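Local coordinates for protein aclacinomycin oxidoreductase (AknOx) (PDB 2IPI) that oxidises the terminal sugar of aclacinomycin antibiotics in two successive steps, using a bicovalently bound FAD and molecular oxygen, at residues 144-148 with 162-167; 226-230 with 239-243. All blocks are in the same frame, centred on the assembly; numbering follows the deposited sequence.

Interaction 1. Residues 144-148 with 162-167. With FAD (flavin-adenine dinucleotide), chain F.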
ATOM      1  N   ILE A 144      -8.327   2.891 -11.978  1.00  8.01           N
ATOM      2  CA  ILE A 144      -7.441   3.681 -11.147  1.00  8.88           C
ATOM      3  C   ILE A 144      -6.133   2.926 -10.902  1.00 10.12           C
ATOM      4  O   ILE A 144      -6.139   1.690 -10.817  1.00 12.09           O
ATOM      5  CB  ILE A 144      -8.088   4.042  -9.800  1.00  9.18           C
ATOM      6  CG1 ILE A 144      -8.726   2.892  -9.022  1.00  8.63           C
ATOM      7  CG2 ILE A 144      -9.080   5.186 -10.006  1.00 11.08           C
ATOM      8  CD1 ILE A 144      -9.207   3.300  -7.641  1.00 12.64           C
ATOM      9  N   PRO A 145      -5.002   3.622 -10.810  1.00 13.29           N
ATOM     10  CA  PRO A 145      -3.725   2.948 -10.514  1.00 12.04           C
ATOM     11  C   PRO A 145      -3.566   2.530  -9.055  1.00 14.55           C
ATOM     12  O   PRO A 145      -2.720   3.056  -8.326  1.00 11.67           O
ATOM     13  CB  PRO A 145      -2.682   4.022 -10.854  1.00 10.67           C
ATOM     14  CG  PRO A 145      -3.403   5.317 -10.725  1.00 11.91           C
ATOM     15  CD  PRO A 145      -4.844   5.067 -11.015  1.00 11.42           C
ATOM     16  N   ALA A 146      -4.400   1.575  -8.645  1.00 14.37           N
ATOM     17  CA  ALA A 146      -4.373   1.086  -7.273  1.00 12.54           C
ATOM     18  C   ALA A 146      -3.555  -0.190  -7.135  1.00 11.92           C
ATOM     19  O   ALA A 146      -2.936  -0.700  -8.073  1.00 16.68           O
ATOM     20  CB  ALA A 146      -5.791   0.856  -6.776  1.00 11.57           C
ATOM     21  N   GLY A 147      -3.531  -0.740  -5.926  1.00 14.33           N
ATOM     22  CA  GLY A 147      -2.735  -1.901  -5.581  1.00 14.30           C
ATOM     23  C   GLY A 147      -2.997  -3.139  -6.428  1.00 17.02           C
ATOM     24  O   GLY A 147      -3.842  -3.124  -7.325  1.00 14.94           O
ATOM     25  N   VAL A 148      -2.252  -4.192  -6.117  1.00 17.20           N
ATOM     26  CA  VAL A 148      -2.381  -5.493  -6.746  1.00 19.70           C
ATOM     27  C   VAL A 148      -3.415  -6.385  -6.081  1.00 20.01           C
ATOM     28  O   VAL A 148      -4.236  -7.019  -6.759  1.00 29.62           O
ATOM     29  CB  VAL A 148      -1.040  -6.265  -6.722  1.00 19.95           C
ATOM     30  CG1 VAL A 148      -1.102  -7.435  -7.688  1.00 18.34           C
ATOM     31  CG2 VAL A 148       0.117  -5.348  -7.055  1.00 30.88           C
ATOM     32  N   GLY A 162      -1.901   3.826  -1.638  1.00 16.08           N
ATOM     33  CA  GLY A 162      -1.686   2.541  -2.264  1.00 18.55           C
ATOM     34  C   GLY A 162      -1.410   2.736  -3.757  1.00 18.17           C
ATOM     35  O   GLY A 162      -2.052   3.565  -4.411  1.00 23.23           O
ATOM     36  N   TYR A 163      -0.430   2.008  -4.251  1.00 16.51           N
ATOM     37  CA  TYR A 163       0.081   2.076  -5.605  1.00 16.15           C
ATOM     38  C   TYR A 163      -0.018   0.682  -6.213  1.00 14.48           C
ATOM     39  O   TYR A 163      -0.188  -0.315  -5.513  1.00 10.55           O
ATOM     40  CB  TYR A 163       1.537   2.561  -5.585  1.00 18.33           C
ATOM     41  CG  TYR A 163       2.528   1.432  -5.392  1.00 23.74           C
ATOM     42  CD1 TYR A 163       3.249   0.943  -6.477  1.00 24.34           C
ATOM     43  CD2 TYR A 163       2.747   0.847  -4.154  1.00 26.94           C
ATOM     44  CE1 TYR A 163       4.153  -0.089  -6.316  1.00 28.30           C
ATOM     45  CE2 TYR A 163       3.648  -0.189  -3.982  1.00 26.63           C
ATOM     46  CZ  TYR A 163       4.351  -0.648  -5.074  1.00 26.73           C
ATOM     47  OH  TYR A 163       5.256  -1.669  -4.925  1.00 22.54           O
ATOM     48  N   GLY A 164       0.129   0.601  -7.530  1.00 15.23           N
ATOM     49  CA  GLY A 164       0.095  -0.718  -8.158  1.00 12.84           C
ATOM     50  C   GLY A 164       0.817  -0.732  -9.484  1.00 12.68           C
ATOM     51  O   GLY A 164       1.685   0.113  -9.694  1.00 13.81           O
ATOM     52  N   PRO A 165       0.455  -1.694 -10.317  1.00 11.55           N
ATOM     53  CA  PRO A 165       1.099  -1.928 -11.613  1.00  9.16           C
ATOM     54  C   PRO A 165       0.980  -0.782 -12.604  1.00 10.70           C
ATOM     55  O   PRO A 165       1.805  -0.590 -13.509  1.00 13.43           O
ATOM     56  CB  PRO A 165       0.322  -3.149 -12.136  1.00 11.47           C
ATOM     57  CG  PRO A 165      -0.167  -3.833 -10.897  1.00 11.79           C
ATOM     58  CD  PRO A 165      -0.620  -2.675 -10.033  1.00 11.90           C
ATOM     59  N   LEU A 166      -0.060   0.048 -12.470  1.00 14.23           N
ATOM     60  CA  LEU A 166      -0.172   1.176 -13.403  1.00 15.76           C
ATOM     61  C   LEU A 166       0.369   2.462 -12.818  1.00 15.06           C
ATOM     62  O   LEU A 166       0.248   3.522 -13.439  1.00 13.17           O
ATOM     63  CB  LEU A 166      -1.627   1.348 -13.872  1.00 15.23           C
ATOM     64  CG  LEU A 166      -2.243   0.179 -14.634  1.00 16.70           C
ATOM     65  CD1 LEU A 166      -3.715   0.400 -14.957  1.00 16.20           C
ATOM     66  CD2 LEU A 166      -1.493  -0.119 -15.923  1.00 16.28           C
ATOM     67  N   SER A 167       1.002   2.441 -11.631  1.00 16.00           N
ATOM     68  CA  SER A 167       1.457   3.747 -11.115  1.00 11.02           C
ATOM     69  C   SER A 167       2.489   4.417 -12.025  1.00 13.24           C
ATOM     70  O   SER A 167       2.407   5.615 -12.298  1.00 13.51           O
ATOM     71  CB  SER A 167       2.038   3.618  -9.709  1.00  4.85           C
ATOM     72  OG  SER A 167       1.078   3.018  -8.851  1.00 10.30           O
TER
HETATM   73  PA  FAD F 801      -7.825  -2.109   7.201  1.00 11.55           P
HETATM   74  O1A FAD F 801      -7.192  -2.889   8.192  1.00 11.21           O
HETATM   75  O2A FAD F 801      -9.280  -2.163   7.327  1.00  7.64           O
HETATM   76  O5B FAD F 801      -7.324  -0.619   7.246  1.00 10.01           O
HETATM   77  C5B FAD F 801      -5.996  -0.285   7.293  1.00 14.06           C
HETATM   78  C4B FAD F 801      -5.817   1.081   7.951  1.00 16.68           C
HETATM   79  O4B FAD F 801      -6.753   1.974   7.413  1.00 14.10           O
HETATM   80  C3B FAD F 801      -6.152   1.028   9.453  1.00 14.70           C
HETATM   81  O3B FAD F 801      -5.473   2.014  10.141  1.00  8.81           O
HETATM   82  C2B FAD F 801      -7.636   1.349   9.487  1.00 12.35           C
HETATM   83  O2B FAD F 801      -8.114   1.855  10.704  1.00 12.54           O
HETATM   84  C1B FAD F 801      -7.707   2.340   8.346  1.00 14.94           C
HETATM   85  N9A FAD F 801      -9.060   2.492   7.775  1.00 15.63           N
HETATM   86  C8A FAD F 801      -9.857   1.517   7.321  1.00 15.48           C
HETATM   87  N7A FAD F 801     -10.991   2.026   6.861  1.00 16.20           N
HETATM   88  C5A FAD F 801     -10.931   3.345   7.047  1.00 15.46           C
HETATM   89  C6A FAD F 801     -11.813   4.379   6.761  1.00 17.19           C
HETATM   90  N6A FAD F 801     -12.901   4.103   6.152  1.00 17.31           N
HETATM   91  N1A FAD F 801     -11.472   5.625   7.044  1.00 11.54           N
HETATM   92  C2A FAD F 801     -10.294   5.857   7.574  1.00 13.98           C
HETATM   93  N3A FAD F 801      -9.423   4.903   7.845  1.00 13.08           N
HETATM   94  C4A FAD F 801      -9.729   3.663   7.606  1.00 14.49           C
HETATM   95  N1  FAD F 801      -0.607  -1.596  -0.815  1.00  9.87           N
HETATM   96  C2  FAD F 801      -0.187  -0.929  -1.941  1.00 10.62           C
HETATM   97  O2  FAD F 801       0.037   0.202  -1.967  1.00 10.03           O
HETATM   98  N3  FAD F 801      -0.030  -1.652  -3.092  1.00 16.41           N
HETATM   99  C4  FAD F 801      -0.282  -3.011  -3.150  1.00 15.80           C
HETATM  100  O4  FAD F 801      -0.217  -3.574  -4.206  1.00 12.33           O
HETATM  101  C4X FAD F 801      -0.726  -3.672  -2.002  1.00 13.96           C
HETATM  102  N5  FAD F 801      -0.965  -5.015  -1.991  1.00 11.27           N
HETATM  103  C5X FAD F 801      -1.461  -5.645  -0.896  1.00 16.55           C
HETATM  104  C6  FAD F 801      -1.786  -7.002  -0.940  1.00 17.34           C
HETATM  105  C7  FAD F 801      -2.229  -7.627   0.189  1.00 15.81           C
HETATM  106  C7M FAD F 801      -2.664  -9.048   0.040  1.00 19.65           C
HETATM  107  C8  FAD F 801      -2.456  -6.905   1.365  1.00 11.78           C
HETATM  108  C8M FAD F 801      -3.237  -7.542   2.492  1.00 12.90           C
HETATM  109  C9  FAD F 801      -2.141  -5.565   1.362  1.00 12.54           C
HETATM  110  C9A FAD F 801      -1.616  -4.915   0.274  1.00 16.42           C
HETATM  111  N10 FAD F 801      -1.290  -3.572   0.313  1.00 15.52           N
HETATM  112  C10 FAD F 801      -0.892  -2.942  -0.829  1.00 14.43           C
HETATM  113  C1' FAD F 801      -0.898  -2.903   1.589  1.00 12.76           C
HETATM  114  C2' FAD F 801      -2.034  -2.252   2.380  1.00 16.61           C
HETATM  115  O2' FAD F 801      -2.473  -2.885   3.536  1.00 13.13           O
HETATM  116  C3' FAD F 801      -3.242  -1.893   1.547  1.00 20.06           C
HETATM  117  O3' FAD F 801      -2.907  -1.077   0.468  1.00 16.21           O
HETATM  118  C4' FAD F 801      -4.261  -1.327   2.584  1.00 24.00           C
HETATM  119  O4' FAD F 801      -3.716  -0.845   3.745  1.00 21.15           O
HETATM  120  C5' FAD F 801      -5.415  -2.188   3.041  1.00 18.92           C
HETATM  121  O5' FAD F 801      -6.332  -1.428   3.755  1.00 15.33           O
HETATM  122  P   FAD F 801      -7.570  -2.194   4.321  1.00 10.80           P
HETATM  123  O1P FAD F 801      -8.739  -1.394   4.240  1.00  8.88           O
HETATM  124  O2P FAD F 801      -7.674  -3.404   3.629  1.00 17.11           O
HETATM  125  O3P FAD F 801      -7.247  -2.614   5.811  1.00  9.43           O
HETATM  126  O   HOH W   1      -2.539  -0.040 -10.937  1.00  5.77           O
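Gly147 and Gly164 face each other with their CA atoms 4.0 Å apart, and the two loops are joined by a reciprocal pair of CA-H...O contacts: Gly164 CA to Ala146 O and Gly147 CA to Tyr163 O, each 3.0 Å. Gly164, without a side chain, brings its CA directly against Ala146 O. Both loops then grip the flavin pyrimidine edge: Val148 N donates to FAD O4 (2.9 Å, 170° at the hydrogen), Tyr163 N donates to FAD O2, and FAD N3 donates to Tyr163 O at 2.8 Å. Along the Val148 side chain, CB lies 3.8 Å from FAD O4; the first torsion sets CG2 anti to the carbonyl carbon, where it touches both FAD O4 and Pro165 CD, the latter at 4.1 Å. One water accepts from Leu166 N and donates to Ala146 O, while Ser167 OG takes the Gly164 N-H and lies in plane at the edge of the Tyr163 ring. That ring also meets the aclacinomycin ligand and the catalytic Tyr397 and Tyr469, so this flavin-binding wall continues into the substrate pocket. In sequence the two loops precede and follow helix 154-157; helix 129-140 packs on Ala146 through Leu129 and Tyr133, and helix 167-170 begins directly after Leu166.

Interaction 2. Residues 226-230 with 239-243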
ATOM      1  N   TRP A 226     -14.216  10.057  -3.992  1.00 12.82           N
ATOM      2  CA  TRP A 226     -14.508  10.552  -5.330  1.00 12.90           C
ATOM      3  C   TRP A 226     -13.273  10.609  -6.205  1.00  9.03           C
ATOM      4  O   TRP A 226     -12.269  11.186  -5.797  1.00  8.41           O
ATOM      5  CB  TRP A 226     -15.249  11.908  -5.306  1.00 13.04           C
ATOM      6  CG  TRP A 226     -16.636  11.812  -4.712  1.00 17.70           C
ATOM      7  CD1 TRP A 226     -16.906  11.918  -3.372  1.00 19.60           C
ATOM      8  CD2 TRP A 226     -17.909  11.617  -5.344  1.00 18.49           C
ATOM      9  NE1 TRP A 226     -18.253  11.788  -3.151  1.00 22.05           N
ATOM     10  CE2 TRP A 226     -18.900  11.598  -4.346  1.00 20.12           C
ATOM     11  CE3 TRP A 226     -18.323  11.430  -6.663  1.00 22.45           C
ATOM     12  CZ2 TRP A 226     -20.256  11.420  -4.605  1.00 20.89           C
ATOM     13  CZ3 TRP A 226     -19.672  11.254  -6.928  1.00 22.62           C
ATOM     14  CH2 TRP A 226     -20.641  11.244  -5.910  1.00 22.57           C
ATOM     15  N   PHE A 227     -13.344  10.001  -7.392  1.00  9.17           N
ATOM     16  CA  PHE A 227     -12.209  10.026  -8.308  1.00  7.16           C
ATOM     17  C   PHE A 227     -12.490  10.708  -9.642  1.00 11.66           C
ATOM     18  O   PHE A 227     -13.531  10.500 -10.247  1.00 12.74           O
ATOM     19  CB  PHE A 227     -11.732   8.583  -8.630  1.00  8.54           C
ATOM     20  CG  PHE A 227     -11.174   7.957  -7.356  1.00  7.87           C
ATOM     21  CD1 PHE A 227     -11.982   7.169  -6.560  1.00  9.33           C
ATOM     22  CD2 PHE A 227      -9.855   8.206  -6.995  1.00  9.95           C
ATOM     23  CE1 PHE A 227     -11.505   6.636  -5.368  1.00  9.28           C
ATOM     24  CE2 PHE A 227      -9.379   7.664  -5.808  1.00  7.34           C
ATOM     25  CZ  PHE A 227     -10.190   6.886  -5.012  1.00 10.41           C
ATOM     26  N   ARG A 228     -11.497  11.480 -10.065  1.00 10.22           N
ATOM     27  CA  ARG A 228     -11.421  12.120 -11.352  1.00 10.08           C
ATOM     28  C   ARG A 228      -9.989  12.569 -11.604  1.00 10.96           C
ATOM     29  O   ARG A 228      -9.392  13.214 -10.735  1.00 13.00           O
ATOM     30  CB  ARG A 228     -12.364  13.323 -11.401  1.00 13.57           C
ATOM     31  CG  ARG A 228     -12.867  13.682 -12.786  1.00 21.95           C
ATOM     32  CD  ARG A 228     -12.401  15.064 -13.197  1.00 24.71           C
ATOM     33  NE  ARG A 228     -13.172  16.110 -12.532  1.00 26.37           N
ATOM     34  CZ  ARG A 228     -12.886  16.701 -11.385  1.00 28.47           C
ATOM     35  NH1 ARG A 228     -11.793  16.355 -10.699  1.00 25.63           N
ATOM     36  NH2 ARG A 228     -13.681  17.649 -10.894  1.00 19.89           N
ATOM     37  N   THR A 229      -9.460  12.254 -12.777  1.00 10.86           N
ATOM     38  CA  THR A 229      -8.135  12.757 -13.130  1.00  9.99           C
ATOM     39  C   THR A 229      -8.141  14.277 -13.170  1.00 13.74           C
ATOM     40  O   THR A 229      -8.960  14.843 -13.893  1.00 20.54           O
ATOM     41  CB  THR A 229      -7.664  12.187 -14.479  1.00 10.61           C
ATOM     42  OG1 THR A 229      -7.693  10.752 -14.391  1.00 10.27           O
ATOM     43  CG2 THR A 229      -6.240  12.621 -14.761  1.00 10.98           C
ATOM     44  N   PRO A 230      -7.272  14.943 -12.423  1.00 16.33           N
ATOM     45  CA  PRO A 230      -7.208  16.417 -12.452  1.00 17.09           C
ATOM     46  C   PRO A 230      -7.093  16.930 -13.881  1.00 21.93           C
ATOM     47  O   PRO A 230      -7.701  17.940 -14.246  1.00 22.04           O
ATOM     48  CB  PRO A 230      -5.969  16.731 -11.625  1.00 16.75           C
ATOM     49  CG  PRO A 230      -5.925  15.583 -10.647  1.00 16.25           C
ATOM     50  CD  PRO A 230      -6.297  14.375 -11.466  1.00 14.39           C
ATOM     51  N   GLN A 239     -13.712   9.105 -20.242  1.00 12.21           N
ATOM     52  CA  GLN A 239     -12.514   9.895 -20.497  1.00 12.34           C
ATOM     53  C   GLN A 239     -12.145  10.707 -19.251  1.00 10.85           C
ATOM     54  O   GLN A 239     -11.342  11.637 -19.367  1.00 11.45           O
ATOM     55  CB  GLN A 239     -12.684  10.853 -21.662  1.00 17.13           C
ATOM     56  CG  GLN A 239     -12.866  10.226 -23.035  1.00 20.83           C
ATOM     57  CD  GLN A 239     -12.597  11.250 -24.116  1.00 26.35           C
ATOM     58  OE1 GLN A 239     -11.459  11.597 -24.441  1.00 39.25           O
ATOM     59  NE2 GLN A 239     -13.691  11.757 -24.690  1.00 34.90           N
ATOM     60  N   LEU A 240     -12.731  10.334 -18.118  1.00  8.63           N
ATOM     61  CA  LEU A 240     -12.503  11.099 -16.884  1.00  9.49           C
ATOM     62  C   LEU A 240     -11.527  10.395 -15.962  1.00 13.22           C
ATOM     63  O   LEU A 240     -11.124  10.951 -14.928  1.00 11.70           O
ATOM     64  CB  LEU A 240     -13.827  11.404 -16.163  1.00  6.66           C
ATOM     65  CG  LEU A 240     -14.703  12.463 -16.846  1.00  9.06           C
ATOM     66  CD1 LEU A 240     -15.851  12.909 -15.957  1.00 10.39           C
ATOM     67  CD2 LEU A 240     -13.861  13.653 -17.290  1.00 15.22           C
ATOM     68  N   LEU A 241     -11.123   9.172 -16.293  1.00 11.79           N
ATOM     69  CA  LEU A 241     -10.044   8.499 -15.554  1.00 12.07           C
ATOM     70  C   LEU A 241      -9.271   7.645 -16.569  1.00 13.88           C
ATOM     71  O   LEU A 241      -9.819   7.398 -17.655  1.00 12.06           O
ATOM     72  CB  LEU A 241     -10.528   7.653 -14.396  1.00  9.86           C
ATOM     73  CG  LEU A 241     -11.295   8.161 -13.196  1.00  6.58           C
ATOM     74  CD1 LEU A 241     -12.084   7.054 -12.523  1.00  9.23           C
ATOM     75  CD2 LEU A 241     -10.263   8.728 -12.232  1.00  9.03           C
ATOM     76  N   PRO A 242      -8.067   7.184 -16.276  1.00 11.83           N
ATOM     77  CA  PRO A 242      -7.298   6.405 -17.260  1.00  9.68           C
ATOM     78  C   PRO A 242      -8.047   5.166 -17.723  1.00  8.80           C
ATOM     79  O   PRO A 242      -8.752   4.483 -16.980  1.00  8.59           O
ATOM     80  CB  PRO A 242      -6.033   6.021 -16.486  1.00 11.30           C
ATOM     81  CG  PRO A 242      -5.888   7.177 -15.527  1.00 10.99           C
ATOM     82  CD  PRO A 242      -7.309   7.323 -15.004  1.00  9.07           C
ATOM     83  N   LYS A 243      -7.848   4.875 -19.015  1.00 20.06           N
ATOM     84  CA  LYS A 243      -8.416   3.707 -19.647  1.00 18.14           C
ATOM     85  C   LYS A 243      -7.591   2.450 -19.407  1.00 15.01           C
ATOM     86  O   LYS A 243      -6.369   2.507 -19.469  1.00 17.69           O
ATOM     87  CB  LYS A 243      -8.521   3.909 -21.168  1.00 21.74           C
ATOM     88  CG  LYS A 243      -9.959   3.758 -21.651  1.00 22.45           C
ATOM     89  CD  LYS A 243     -10.732   5.035 -21.343  1.00 16.99           C
ATOM     90  CE  LYS A 243     -10.885   5.877 -22.606  1.00 13.37           C
ATOM     91  NZ  LYS A 243     -12.184   5.561 -23.274  1.00 14.26           N
TER
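Where strand 221-227 leaves the antiparallel sheet of the FAD-binding PCMH-type domain, residues 227-229 meet the returning loop 239-243, part of the connection to strand 248-256. The Thr229 N-H closes this loop with a nearly straight hydrogen bond to Leu240 O (3.0 Å, 165° at the hydrogen), reaching the oxygen almost end-on to its carbonyl. The Thr229 hydroxyl also meets the loop backbone: OG1 is 3.5 Å from Leu241 CA and equally far from Pro242 CD. Its chi1 of -57° sets OG1 beside the backbone N, on the side of the incoming loop, and leaves CG2 anti to that N. Any bond from OG1 to Leu240 O is weak and unsettled; the principal polar partner of the hydroxyl is His176 ND1. Leu241 adds the apolar part. One of its methyls, CD2, sits against the strand end, 3.7 Å from Arg228 CA and 3.9 Å from Phe227 CB, while CD1 also approaches Phe227 CB. The Phe227 ring turns off from the loop. Arg228 contributes the aliphatic start of its side chain, CG passing 4.2 Å from Leu240 CB, before the chain bends at chi2 and chi3 and its guanidinium forms a cation-pi contact with Tyr178. Leu240 and Leu241 both pack on Phe121 of strand 120-123, and Phe227 reaches Val123 of that strand and Leu177 of strand 177-185. Helix 167-170 borders the far end of the loop, with Arg169 and Asp170 touching Pro242.

Overall arrangement
Both segments of interaction 1 precede those of interaction 2 in the sequence, and the centres of the two contacts are about 14 Å apart, with nearest atoms about 4 Å apart and no direct touch. Interaction 1 supplies Gly147, Val148, Gly162 and Tyr163 to the FAD pocket, whereas Phe227 in interaction 2 keeps its side chain about 12 Å from the FAD. His176 links the two: it touches Pro145 and binds the hydroxyl of Thr229. Helix 167-170 is a second link, starting at the end of 162-167 and packing on Pro242. Tyr163 of interaction 1 comes within about 3 Å of the Tyr397 side chain and about 4 Å of the bound aclacinomycin; interaction 2 is structural packing away from that site.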